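Local coordinates for protein putative 3-hydroxybutyryl-CoA dehydratase (Rhodopseudomonas palustris, PDB 3HIN) that probably acts as a lyase of the enoyl-CoA hydratase/isomerase (crotonase) family, perhaps adding water across, or removing it to form, the double bond of an acyl-CoA thioester, at residues Ile12-Pro15 and Ser16-Val19; His91-Thr94 and Trp95-Phe99; Cys126-His129 and Ile130-Ala133; Gly154-Arg157 and Leu158-Ile162; Asn194-Ala197 and Tyr198-Ala201. All coordinates share one frame; numbering follows the deposited sequence.

How the interactions relate
The five contacts are all local, and they follow one another along the chain in the order 1 to 5. Interaction 1 leads into strand 18-23, an outermost strand of the six-stranded sheet, and its centre is about 22 Å from that of interaction 3 on the same sheet. Interaction 3 passes from helix 120-127 into strand 130-134 near the middle of the molecule. It touches interactions 2, 4 and 5. There A127 meets F99 and R157, C126 meets L158, and V132 meets K200. Interactions 2 and 4 also touch, F99 against R157. Helices 85-103, 154-162 and 197-208 thus pack around one central element of the crotonase fold.

Interaction 1: Ile12-Pro15 and Ser16-Val19; sequences IADP and STLV
The carboxylate of D14 takes two donors on one oxygen, both displaced to the same face of its plane. S16 OG meets D14 OD2 on the syn side, 2.6 Å away and 22° out of the carboxylate plane. S16 N approaches D14 OD2 more steeply, 40° above the plane, at 2.9 Å. The other oxygen, D14 OD1, has the methyl CG2 of T17 3.3 Å away, a van der Waals contact. The bond from S16 N closes an Asx turn, with P15 as the middle residue. The carboxylate is in place because CG of D14 lies anti to its backbone N (chi1 180°). The hydroxyl of S16 then reaches the same oxygen as its own N-H, which probably limits rotation of the carboxylate.

The carbonyl of D14 is also shared. T17 N donates to D14 O over 2.9 Å. T17 OG1 donates to D14 O over 2.7 Å, nearly along the C=O axis. Backbone and hydroxyl of one residue therefore hold one oxygen, so T17 is tied back to D14 across the short 3-10 turn. L18 N then bonds P15 O over 3.2 Å as the chain leaves the turn.

The turn delivers the chain into strand 18-23, which pairs antiparallel with strand 26-31. V19 makes a backbone bond to G30, and T17 makes one to N32. D14 has a backbone bond to G43. L18 packs on L44 and A47 of helix 42-51, and T17 on L44, so the turn rests against that helix.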
loop_
_atom_site.group_PDB
_atom_site.type_symbol
_atom_site.label_atom_id
_atom_site.label_comp_id
_atom_site.label_asym_id
_atom_site.label_seq_id
_atom_site.Cartn_x
_atom_site.Cartn_y
_atom_site.Cartn_z
ATOM N N ILE A 12 -5.619 12.764 -26.960
ATOM C CA ILE A 12 -5.404 14.112 -27.428
ATOM C C ILE A 12 -6.246 15.116 -26.602
ATOM O O ILE A 12 -7.417 14.863 -26.357
ATOM C CB ILE A 12 -5.673 14.219 -28.976
ATOM C CG1 ILE A 12 -4.717 13.284 -29.749
ATOM C CG2 ILE A 12 -5.570 15.676 -29.443
ATOM C CD1 ILE A 12 -3.120 13.484 -29.462
ATOM N N ALA A 13 -5.676 16.261 -26.218
ATOM C CA ALA A 13 -6.451 17.245 -25.461
ATOM C C ALA A 13 -7.635 17.706 -26.302
ATOM O O ALA A 13 -7.494 17.846 -27.529
ATOM C CB ALA A 13 -5.595 18.413 -25.101
ATOM N N ASP A 14 -8.777 17.956 -25.639
ATOM C CA ASP A 14 -9.865 18.782 -26.224
ATOM C C ASP A 14 -9.991 20.138 -25.503
ATOM O O ASP A 14 -10.812 20.317 -24.599
ATOM C CB ASP A 14 -11.227 18.081 -26.173
ATOM C CG ASP A 14 -12.374 18.938 -26.777
ATOM O OD1 ASP A 14 -13.519 18.470 -26.775
ATOM O OD2 ASP A 14 -12.167 20.092 -27.225
ATOM N N PRO A 15 -9.182 21.083 -25.899
ATOM C CA PRO A 15 -9.162 22.368 -25.244
ATOM C C PRO A 15 -10.524 23.127 -25.291
ATOM O O PRO A 15 -10.697 24.110 -24.571
ATOM C CB PRO A 15 -8.094 23.154 -26.046
ATOM C CG PRO A 15 -8.040 22.449 -27.388
ATOM C CD PRO A 15 -8.249 21.004 -27.028
ATOM N N SER A 16 -11.471 22.699 -26.121
ATOM C CA SER A 16 -12.728 23.414 -26.191
ATOM C C SER A 16 -13.533 23.084 -24.959
ATOM O O SER A 16 -14.541 23.728 -24.713
ATOM C CB SER A 16 -13.544 23.023 -27.414
ATOM O OG SER A 16 -14.161 21.730 -27.198
ATOM N N THR A 17 -13.115 22.065 -24.191
ATOM C CA THR A 17 -13.844 21.684 -22.961
ATOM C C THR A 17 -13.387 22.531 -21.771
ATOM O O THR A 17 -13.756 22.245 -20.673
ATOM C CB THR A 17 -13.608 20.189 -22.551
ATOM O OG1 THR A 17 -12.208 19.983 -22.337
ATOM C CG2 THR A 17 -14.097 19.250 -23.620
ATOM N N LEU A 18 -12.572 23.560 -21.979
ATOM C CA LEU A 18 -11.973 24.308 -20.834
ATOM C C LEU A 18 -12.041 25.752 -21.256
ATOM O O LEU A 18 -11.990 26.002 -22.431
ATOM C CB LEU A 18 -10.486 23.942 -20.603
ATOM C CG LEU A 18 -10.202 22.549 -20.024
ATOM C CD1 LEU A 18 -8.707 22.393 -19.806
ATOM C CD2 LEU A 18 -10.995 22.229 -18.728
ATOM N N VAL A 19 -12.204 26.680 -20.313
ATOM C CA VAL A 19 -12.045 28.067 -20.604
ATOM C C VAL A 19 -10.980 28.633 -19.697
ATOM O O VAL A 19 -11.196 28.764 -18.479
ATOM C CB VAL A 19 -13.350 28.840 -20.372
ATOM C CG1 VAL A 19 -13.027 30.394 -20.285
ATOM C CG2 VAL A 19 -14.423 28.458 -21.452
#

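Interaction 2: His91-Thr94 and Trp95-Phe99; sequences HSQT and WHRVF
R97 and Q93 lie side by side one turn apart on helix 85-103, a long helix of the crotonase fold. The side chain starts with R97 CB 3.7 Å from T94 O. R97 CG then passes 3.3 Å from Q93 O, and bends at chi2 and chi3 bring the guanidinium back so that one face lies toward that same oxygen. At the tip, R97 NH2 makes a weak bond of 3.3 Å to Q93 OE1, with amide and guanidinium planes turned 62° apart. NH1 has its stronger partner in D100, a salt bridge, and also donates to a water. This water lies in the guanidinium plane, and Q93 NE2 donates weakly to it. H96 ND1 bonds the water over 2.9 Å at the edge of its ring. H96 also makes a weak bond from NE2 to G151 O, the carbonyl that S92 OG bonds too. Without the imidazole, as with an alanine here, the water would probably lose one partner and G151 O its weak bond from the ring. On another side of the helix H91 NE2 and W95 NE1 both bond D42 OD1. There H91 CE1 sits 3.7 Å above one face of the W95 indole, toward its rim.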
loop_
_atom_site.group_PDB
_atom_site.type_symbol
_atom_site.label_atom_id
_atom_site.label_comp_id
_atom_site.label_asym_id
_atom_site.label_seq_id
_atom_site.Cartn_x
_atom_site.Cartn_y
_atom_site.Cartn_z
ATOM N N HIS A 91 -6.051 3.119 -17.634
ATOM C CA HIS A 91 -6.906 4.303 -17.663
ATOM C C HIS A 91 -6.949 5.009 -16.308
ATOM O O HIS A 91 -6.858 6.232 -16.243
ATOM C CB HIS A 91 -8.310 3.938 -18.142
ATOM C CG HIS A 91 -9.226 5.107 -18.260
ATOM N ND1 HIS A 91 -10.265 5.334 -17.377
ATOM C CD2 HIS A 91 -9.225 6.156 -19.123
ATOM C CE1 HIS A 91 -10.858 6.477 -17.685
ATOM N NE2 HIS A 91 -10.254 6.988 -18.748
ATOM N N SER A 92 -7.111 4.274 -15.221
ATOM C CA SER A 92 -6.992 4.903 -13.901
ATOM C C SER A 92 -5.663 5.660 -13.769
ATOM O O SER A 92 -5.653 6.808 -13.316
ATOM C CB SER A 92 -7.098 3.828 -12.773
ATOM O OG SER A 92 -6.967 4.462 -11.485
ATOM N N GLN A 93 -4.542 5.007 -14.113
ATOM C CA GLN A 93 -3.222 5.616 -13.979
ATOM C C GLN A 93 -3.091 6.953 -14.749
ATOM O O GLN A 93 -2.563 7.962 -14.244
ATOM C CB GLN A 93 -2.193 4.574 -14.425
ATOM C CG GLN A 93 -2.100 3.483 -13.332
ATOM C CD GLN A 93 -1.391 3.971 -12.026
ATOM O OE1 GLN A 93 -0.176 4.198 -12.031
ATOM N NE2 GLN A 93 -2.150 4.127 -10.928
ATOM N N THR A 94 -3.572 6.926 -15.981
ATOM C CA THR A 94 -3.757 8.117 -16.773
ATOM C C THR A 94 -4.412 9.271 -15.994
ATOM O O THR A 94 -3.891 10.376 -15.970
ATOM C CB THR A 94 -4.570 7.730 -18.000
ATOM O OG1 THR A 94 -3.643 7.307 -18.986
ATOM C CG2 THR A 94 -5.350 8.783 -18.471
ATOM N N TRP A 95 -5.530 9.010 -15.336
ATOM C CA TRP A 95 -6.176 10.077 -14.601
ATOM C C TRP A 95 -5.312 10.474 -13.419
ATOM O O TRP A 95 -5.246 11.640 -13.095
ATOM C CB TRP A 95 -7.601 9.695 -14.175
ATOM C CG TRP A 95 -8.575 9.883 -15.350
ATOM C CD1 TRP A 95 -8.320 9.637 -16.666
ATOM C CD2 TRP A 95 -9.911 10.392 -15.290
ATOM N NE1 TRP A 95 -9.434 9.936 -17.438
ATOM C CE2 TRP A 95 -10.422 10.394 -16.609
ATOM C CE3 TRP A 95 -10.721 10.844 -14.247
ATOM C CZ2 TRP A 95 -11.717 10.848 -16.926
ATOM C CZ3 TRP A 95 -12.025 11.268 -14.548
ATOM C CH2 TRP A 95 -12.501 11.282 -15.883
ATOM N N HIS A 96 -4.625 9.515 -12.786
ATOM C CA HIS A 96 -3.780 9.899 -11.694
ATOM C C HIS A 96 -2.691 10.870 -12.167
ATOM O O HIS A 96 -2.305 11.809 -11.426
ATOM C CB HIS A 96 -3.146 8.679 -11.046
ATOM C CG HIS A 96 -4.118 7.866 -10.248
ATOM N ND1 HIS A 96 -3.706 6.911 -9.364
ATOM C CD2 HIS A 96 -5.476 7.808 -10.265
ATOM C CE1 HIS A 96 -4.759 6.322 -8.818
ATOM N NE2 HIS A 96 -5.854 6.848 -9.349
ATOM N N ARG A 97 -2.206 10.686 -13.388
ATOM C CA ARG A 97 -1.120 11.549 -13.803
ATOM C C ARG A 97 -1.611 12.981 -14.008
ATOM O O ARG A 97 -0.844 13.954 -13.763
ATOM C CB ARG A 97 -0.408 11.045 -15.072
ATOM C CG ARG A 97 0.187 9.670 -14.936
ATOM C CD ARG A 97 1.458 9.600 -13.990
ATOM N NE ARG A 97 1.129 9.660 -12.543
ATOM C CZ ARG A 97 0.687 8.626 -11.824
ATOM N NH1 ARG A 97 0.413 8.798 -10.531
ATOM N NH2 ARG A 97 0.471 7.431 -12.394
ATOM N N VAL A 98 -2.871 13.126 -14.412
ATOM C CA VAL A 98 -3.454 14.451 -14.526
ATOM C C VAL A 98 -3.538 15.095 -13.117
ATOM O O VAL A 98 -3.118 16.191 -12.919
ATOM C CB VAL A 98 -4.882 14.432 -15.103
ATOM C CG1 VAL A 98 -5.458 15.860 -15.045
ATOM C CG2 VAL A 98 -4.949 13.820 -16.555
ATOM N N PHE A 99 -4.078 14.378 -12.132
ATOM C CA PHE A 99 -4.235 14.974 -10.792
ATOM C C PHE A 99 -2.915 15.228 -10.086
ATOM O O PHE A 99 -2.843 16.078 -9.181
ATOM C CB PHE A 99 -5.149 14.095 -9.938
ATOM C CG PHE A 99 -6.584 14.090 -10.405
ATOM C CD1 PHE A 99 -7.076 15.165 -11.157
ATOM C CD2 PHE A 99 -7.446 13.022 -10.087
ATOM C CE1 PHE A 99 -8.440 15.194 -11.607
ATOM C CE2 PHE A 99 -8.792 13.026 -10.512
ATOM C CZ PHE A 99 -9.290 14.138 -11.244
HETATM O O HOH W 1 -0.824 6.444 -9.387
#

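Interaction 3: Cys126-His129 and Ile130-Ala133; sequences CAAH and IRVA
R131 reaches back over the turn to the backbone of A128. R131 NH2 donates to A128 O over 2.8 Å. The oxygen lies in the guanidinium plane, but the donor stands 57° above the carbonyl plane, and the N-H...O angle is 137°. R131 NH1 donates over 2.7 Å to a water that also lies in the guanidinium plane. This water is 3.0 Å from H129 O, to which it may donate. A bend at chi3 (-65°) turns the guanidinium toward these oxygens.

Further bonds steady the group. NH2 also bonds A125 O in helix 120-127, and NE makes a weak bond to F187 O. The positive charge thus sits by carbonyls at the end of that helix, which is likely to be favourable. With a leucine instead of R131, the carbonyls of A128 and A125 would probably be left without this donor, and the water without the N-H it accepts from. H129 is held from outside the turn: ND1 bonds V109 N and NE2 bonds Q103 O.

The turn joins helix 120-127 to strand 130-134, which runs between strands 109-113 and 190-192. I130 and V132 pair with A111, and both pack on L204 of helix 197-208.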
loop_
_atom_site.group_PDB
_atom_site.type_symbol
_atom_site.label_atom_id
_atom_site.label_comp_id
_atom_site.label_asym_id
_atom_site.label_seq_id
_atom_site.Cartn_x
_atom_site.Cartn_y
_atom_site.Cartn_z
ATOM N N CYS A 126 -10.509 17.176 -4.676
ATOM C CA CYS A 126 -9.573 16.706 -3.624
ATOM C C CYS A 126 -8.111 16.974 -3.925
ATOM O O CYS A 126 -7.293 17.101 -2.986
ATOM C CB CYS A 126 -9.774 15.222 -3.296
ATOM S SG CYS A 126 -11.321 15.108 -2.330
ATOM N N ALA A 127 -7.763 16.981 -5.219
ATOM C CA ALA A 127 -6.392 17.161 -5.618
ATOM C C ALA A 127 -5.959 18.582 -5.360
ATOM O O ALA A 127 -4.761 18.817 -5.147
ATOM C CB ALA A 127 -6.175 16.750 -7.093
ATOM N N ALA A 128 -6.932 19.522 -5.365
ATOM C CA ALA A 128 -6.653 20.943 -5.146
ATOM C C ALA A 128 -6.149 21.123 -3.723
ATOM O O ALA A 128 -6.412 20.279 -2.863
ATOM C CB ALA A 128 -7.874 21.735 -5.332
ATOM N N HIS A 129 -5.432 22.215 -3.482
ATOM C CA HIS A 129 -4.913 22.511 -2.153
ATOM C C HIS A 129 -5.889 23.161 -1.243
ATOM O O HIS A 129 -5.860 22.912 -0.055
ATOM C CB HIS A 129 -3.665 23.398 -2.266
ATOM C CG HIS A 129 -2.665 22.808 -3.168
ATOM N ND1 HIS A 129 -2.298 23.387 -4.357
ATOM C CD2 HIS A 129 -2.053 21.602 -3.128
ATOM C CE1 HIS A 129 -1.454 22.587 -4.987
ATOM N NE2 HIS A 129 -1.291 21.498 -4.258
ATOM N N ILE A 130 -6.704 24.058 -1.797
ATOM C CA ILE A 130 -7.779 24.771 -1.058
ATOM C C ILE A 130 -9.072 24.650 -1.868
ATOM O O ILE A 130 -9.068 24.742 -3.084
ATOM C CB ILE A 130 -7.414 26.223 -0.927
ATOM C CG1 ILE A 130 -6.117 26.379 -0.108
ATOM C CG2 ILE A 130 -8.582 27.146 -0.368
ATOM C CD1 ILE A 130 -5.575 27.807 -0.182
ATOM N N ARG A 131 -10.187 24.485 -1.187
ATOM C CA ARG A 131 -11.478 24.424 -1.854
ATOM C C ARG A 131 -12.277 25.522 -1.181
ATOM O O ARG A 131 -12.164 25.713 0.067
ATOM C CB ARG A 131 -12.123 23.017 -1.641
ATOM C CG ARG A 131 -11.553 21.856 -2.476
ATOM C CD ARG A 131 -11.737 20.462 -1.796
ATOM N NE ARG A 131 -10.945 20.458 -0.557
ATOM C CZ ARG A 131 -9.606 20.392 -0.527
ATOM N NH1 ARG A 131 -8.941 20.501 0.658
ATOM N NH2 ARG A 131 -8.899 20.209 -1.653
ATOM N N VAL A 132 -13.071 26.252 -1.987
ATOM C CA VAL A 132 -14.030 27.220 -1.509
ATOM C C VAL A 132 -15.372 26.733 -2.045
ATOM O O VAL A 132 -15.503 26.469 -3.272
ATOM C CB VAL A 132 -13.770 28.642 -2.043
ATOM C CG1 VAL A 132 -14.681 29.592 -1.331
ATOM C CG2 VAL A 132 -12.352 29.058 -1.820
ATOM N N ALA A 133 -16.324 26.567 -1.134
ATOM C CA ALA A 133 -17.634 26.054 -1.476
ATOM C C ALA A 133 -18.705 27.136 -1.294
ATOM O O ALA A 133 -18.828 27.711 -0.197
ATOM C CB ALA A 133 -17.968 24.797 -0.673
HETATM O O HOH W 2 -6.295 20.044 0.599
#

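Interaction 4: Gly154-Arg157 and Leu158-Ile162; sequences GSVR and LPRLI
R160 starts with CG anti to its carbonyl carbon (chi1 -71°) and then runs extended from CG to NE, alongside V156 and pointing the same way. This sends R160 NH2 back one turn to V156 O, where it donates over 2.9 Å at an N-H...O angle of 150°. The oxygen lies 17° out of the guanidinium plane. On the way R160 CD passes 3.4 Å from V156 O. R160 NH2 also lies 3.6 Å from V156 CG1. The other side of the guanidinium has a second partner, since NE forms a salt bridge with E228.

P159 leaves S155 O without an N-H from the next turn, and P159 CG lies 3.2 Å from S155 O instead. The helix kinks here. R160 N makes a weak bond to R157 O over 3.2 Å, while V156 O takes the arginine side chain. Ahead of the kink L158 N still bonds G154 O over 3.0 Å. R157 leads away from the helix to bond Q103 OE1, while L158 packs on M167 of helix 164-173.

Helix 154-162 is thus a short, proline-kinked helix within a crotonase-type fold, with an arginine N-H bonded to a backbone carbonyl near the bend.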
loop_
_atom_site.group_PDB
_atom_site.type_symbol
_atom_site.label_atom_id
_atom_site.label_comp_id
_atom_site.label_asym_id
_atom_site.label_seq_id
_atom_site.Cartn_x
_atom_site.Cartn_y
_atom_site.Cartn_z
ATOM N N GLY A 154 -9.382 9.378 -5.185
ATOM C CA GLY A 154 -10.277 9.691 -4.054
ATOM C C GLY A 154 -10.002 8.850 -2.791
ATOM O O GLY A 154 -10.144 9.335 -1.655
ATOM N N SER A 155 -9.622 7.578 -2.951
ATOM C CA SER A 155 -9.465 6.780 -1.713
ATOM C C SER A 155 -8.210 7.214 -0.988
ATOM O O SER A 155 -7.984 6.806 0.120
ATOM C CB SER A 155 -9.370 5.280 -2.002
ATOM O OG SER A 155 -8.445 5.085 -3.057
ATOM N N VAL A 156 -7.388 8.024 -1.627
ATOM C CA VAL A 156 -6.098 8.522 -0.999
ATOM C C VAL A 156 -6.313 9.925 -0.472
ATOM O O VAL A 156 -5.953 10.233 0.646
ATOM C CB VAL A 156 -4.932 8.511 -2.007
ATOM C CG1 VAL A 156 -3.698 9.331 -1.505
ATOM C CG2 VAL A 156 -4.591 7.063 -2.314
ATOM N N ARG A 157 -6.881 10.800 -1.281
ATOM C CA ARG A 157 -6.956 12.217 -0.904
ATOM C C ARG A 157 -8.111 12.476 0.008
ATOM O O ARG A 157 -8.009 13.273 0.935
ATOM C CB ARG A 157 -7.106 13.100 -2.141
ATOM C CG ARG A 157 -5.877 12.971 -3.017
ATOM C CD ARG A 157 -5.903 14.136 -4.083
ATOM N NE ARG A 157 -4.691 13.996 -4.881
ATOM C CZ ARG A 157 -4.597 13.245 -5.992
ATOM N NH1 ARG A 157 -5.679 12.621 -6.532
ATOM N NH2 ARG A 157 -3.422 13.171 -6.593
ATOM N N LEU A 158 -9.233 11.844 -0.244
ATOM C CA LEU A 158 -10.421 12.222 0.532
ATOM C C LEU A 158 -10.343 11.805 2.029
ATOM O O LEU A 158 -10.639 12.621 2.918
ATOM C CB LEU A 158 -11.689 11.670 -0.092
ATOM C CG LEU A 158 -12.979 12.116 0.632
ATOM C CD1 LEU A 158 -13.190 13.616 0.628
ATOM C CD2 LEU A 158 -14.285 11.504 -0.043
ATOM N N PRO A 159 -9.942 10.559 2.324
ATOM C CA PRO A 159 -9.883 10.263 3.737
ATOM C C PRO A 159 -8.979 11.220 4.460
ATOM O O PRO A 159 -9.139 11.399 5.640
ATOM C CB PRO A 159 -9.226 8.857 3.793
ATOM C CG PRO A 159 -9.511 8.237 2.524
ATOM C CD PRO A 159 -9.512 9.425 1.493
ATOM N N ARG A 160 -7.986 11.805 3.788
ATOM C CA ARG A 160 -7.099 12.753 4.518
ATOM C C ARG A 160 -7.883 14.032 4.848
ATOM O O ARG A 160 -7.521 14.737 5.748
ATOM C CB ARG A 160 -5.853 13.136 3.743
ATOM C CG ARG A 160 -4.837 11.975 3.648
ATOM C CD ARG A 160 -3.839 12.197 2.442
ATOM N NE ARG A 160 -2.651 11.379 2.617
ATOM C CZ ARG A 160 -2.591 10.056 2.513
ATOM N NH1 ARG A 160 -1.429 9.392 2.730
ATOM N NH2 ARG A 160 -3.638 9.393 2.103
ATOM N N LEU A 161 -8.942 14.319 4.083
ATOM C CA LEU A 161 -9.747 15.488 4.362
ATOM C C LEU A 161 -10.858 15.212 5.388
ATOM O O LEU A 161 -11.121 16.045 6.234
ATOM C CB LEU A 161 -10.370 16.009 3.019
ATOM C CG LEU A 161 -9.339 16.460 1.978
ATOM C CD1 LEU A 161 -10.032 17.078 0.719
ATOM C CD2 LEU A 161 -8.426 17.589 2.659
ATOM N N ILE A 162 -11.520 14.058 5.291
ATOM C CA ILE A 162 -12.786 13.786 6.007
ATOM C C ILE A 162 -12.774 12.498 6.802
ATOM O O ILE A 162 -13.727 12.204 7.541
ATOM C CB ILE A 162 -13.941 13.711 5.052
ATOM C CG1 ILE A 162 -13.959 12.400 4.236
ATOM C CG2 ILE A 162 -14.002 14.980 4.170
ATOM C CD1 ILE A 162 -15.301 12.149 3.547
#

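Interaction 5: Asn194-Ala197 and Tyr198-Ala201; sequences NGSA and YDKA
S196 accepts from D199 with its hydroxyl. D199 N donates to S196 OG over 3.1 Å, and the bond is fairly straight at 163°. This is an N-cap: S196 stands just before helix 197-208, and its side chain takes one of the amides that the first turn cannot bond internally. The S196 hydroxyl OG also lies 3.3 Å from D199 CG and 3.8 Å from Y198 CB, so it nests against the start of the helix. The carboxylate of D199 does not return a bond to it. D199 OD2 is 3.4 Å from S196 OG, but the angle is poor.

The main chain of S196 is used as well. S196 O accepts from K200 N over 3.0 Å in an almost linear bond (173°), the first regular i to i+4 bond here. The next follows at once, with A201 N donating to A197 O over 2.7 Å. The amide of A197 is satisfied from outside by E134 OE2. This negative charge is likely to be favourable at the positive end of the helix dipole.

K200 turns its tip away from this turn. Its chain bends at chi2, and NZ forms a salt bridge with E203. The ring of Y198 meets that of H65, the planes about 55° apart. A201 packs on I110 and A112 of strand 109-113.

The arrangement is a serine N-cap opening helix 197-208, which follows strand 190-192 and packs against the central sheet of the crotonase fold.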
loop_
_atom_site.group_PDB
_atom_site.type_symbol
_atom_site.label_atom_id
_atom_site.label_comp_id
_atom_site.label_asym_id
_atom_site.label_seq_id
_atom_site.Cartn_x
_atom_site.Cartn_y
_atom_site.Cartn_z
ATOM N N ASN A 194 -23.088 33.565 0.734
ATOM C CA ASN A 194 -23.654 34.486 -0.241
ATOM C C ASN A 194 -22.631 35.035 -1.236
ATOM O O ASN A 194 -21.553 35.514 -0.854
ATOM C CB ASN A 194 -24.421 35.634 0.453
ATOM C CG ASN A 194 -25.769 35.172 1.034
ATOM O OD1 ASN A 194 -26.844 35.402 0.434
ATOM N ND2 ASN A 194 -25.720 34.518 2.198
ATOM N N GLY A 195 -23.001 35.007 -2.516
ATOM C CA GLY A 195 -22.066 35.321 -3.560
ATOM C C GLY A 195 -21.228 34.084 -3.875
ATOM O O GLY A 195 -21.593 32.914 -3.567
ATOM N N SER A 196 -20.088 34.350 -4.481
ATOM C CA SER A 196 -19.605 33.409 -5.422
ATOM C C SER A 196 -18.237 32.782 -5.038
ATOM O O SER A 196 -17.292 33.464 -4.606
ATOM C CB SER A 196 -19.707 34.010 -6.836
ATOM O OG SER A 196 -18.432 34.278 -7.385
ATOM N N ALA A 197 -18.189 31.453 -5.142
ATOM C CA ALA A 197 -16.986 30.749 -4.812
ATOM C C ALA A 197 -15.854 31.243 -5.742
ATOM O O ALA A 197 -14.721 31.425 -5.313
ATOM C CB ALA A 197 -17.209 29.203 -4.892
ATOM N N TYR A 198 -16.191 31.534 -6.998
ATOM C CA TYR A 198 -15.190 32.028 -7.959
ATOM C C TYR A 198 -14.522 33.304 -7.451
ATOM O O TYR A 198 -13.287 33.428 -7.442
ATOM C CB TYR A 198 -15.825 32.312 -9.338
ATOM C CG TYR A 198 -14.862 32.967 -10.292
ATOM C CD1 TYR A 198 -13.928 32.201 -11.038
ATOM C CD2 TYR A 198 -14.857 34.353 -10.435
ATOM C CE1 TYR A 198 -13.012 32.830 -11.908
ATOM C CE2 TYR A 198 -13.994 34.986 -11.298
ATOM C CZ TYR A 198 -13.063 34.245 -12.028
ATOM O OH TYR A 198 -12.191 34.935 -12.867
ATOM N N ASP A 199 -15.358 34.241 -7.048
ATOM C CA ASP A 199 -14.903 35.531 -6.531
ATOM C C ASP A 199 -13.997 35.272 -5.334
ATOM O O ASP A 199 -12.882 35.772 -5.287
ATOM C CB ASP A 199 -16.119 36.375 -6.157
ATOM C CG ASP A 199 -16.753 37.082 -7.387
ATOM O OD1 ASP A 199 -16.122 37.158 -8.480
ATOM O OD2 ASP A 199 -17.880 37.620 -7.247
ATOM N N LYS A 200 -14.457 34.461 -4.387
ATOM C CA LYS A 200 -13.622 34.162 -3.214
ATOM C C LYS A 200 -12.299 33.484 -3.658
ATOM O O LYS A 200 -11.195 33.854 -3.219
ATOM C CB LYS A 200 -14.361 33.301 -2.175
ATOM C CG LYS A 200 -13.471 32.960 -0.964
ATOM C CD LYS A 200 -13.167 34.266 -0.144
ATOM C CE LYS A 200 -12.651 33.968 1.263
ATOM N NZ LYS A 200 -12.308 35.205 2.028
ATOM N N ALA A 201 -12.406 32.520 -4.558
ATOM C CA ALA A 201 -11.253 31.718 -4.931
ATOM C C ALA A 201 -10.266 32.636 -5.561
ATOM O O ALA A 201 -9.052 32.463 -5.363
ATOM C CB ALA A 201 -11.640 30.594 -5.908
#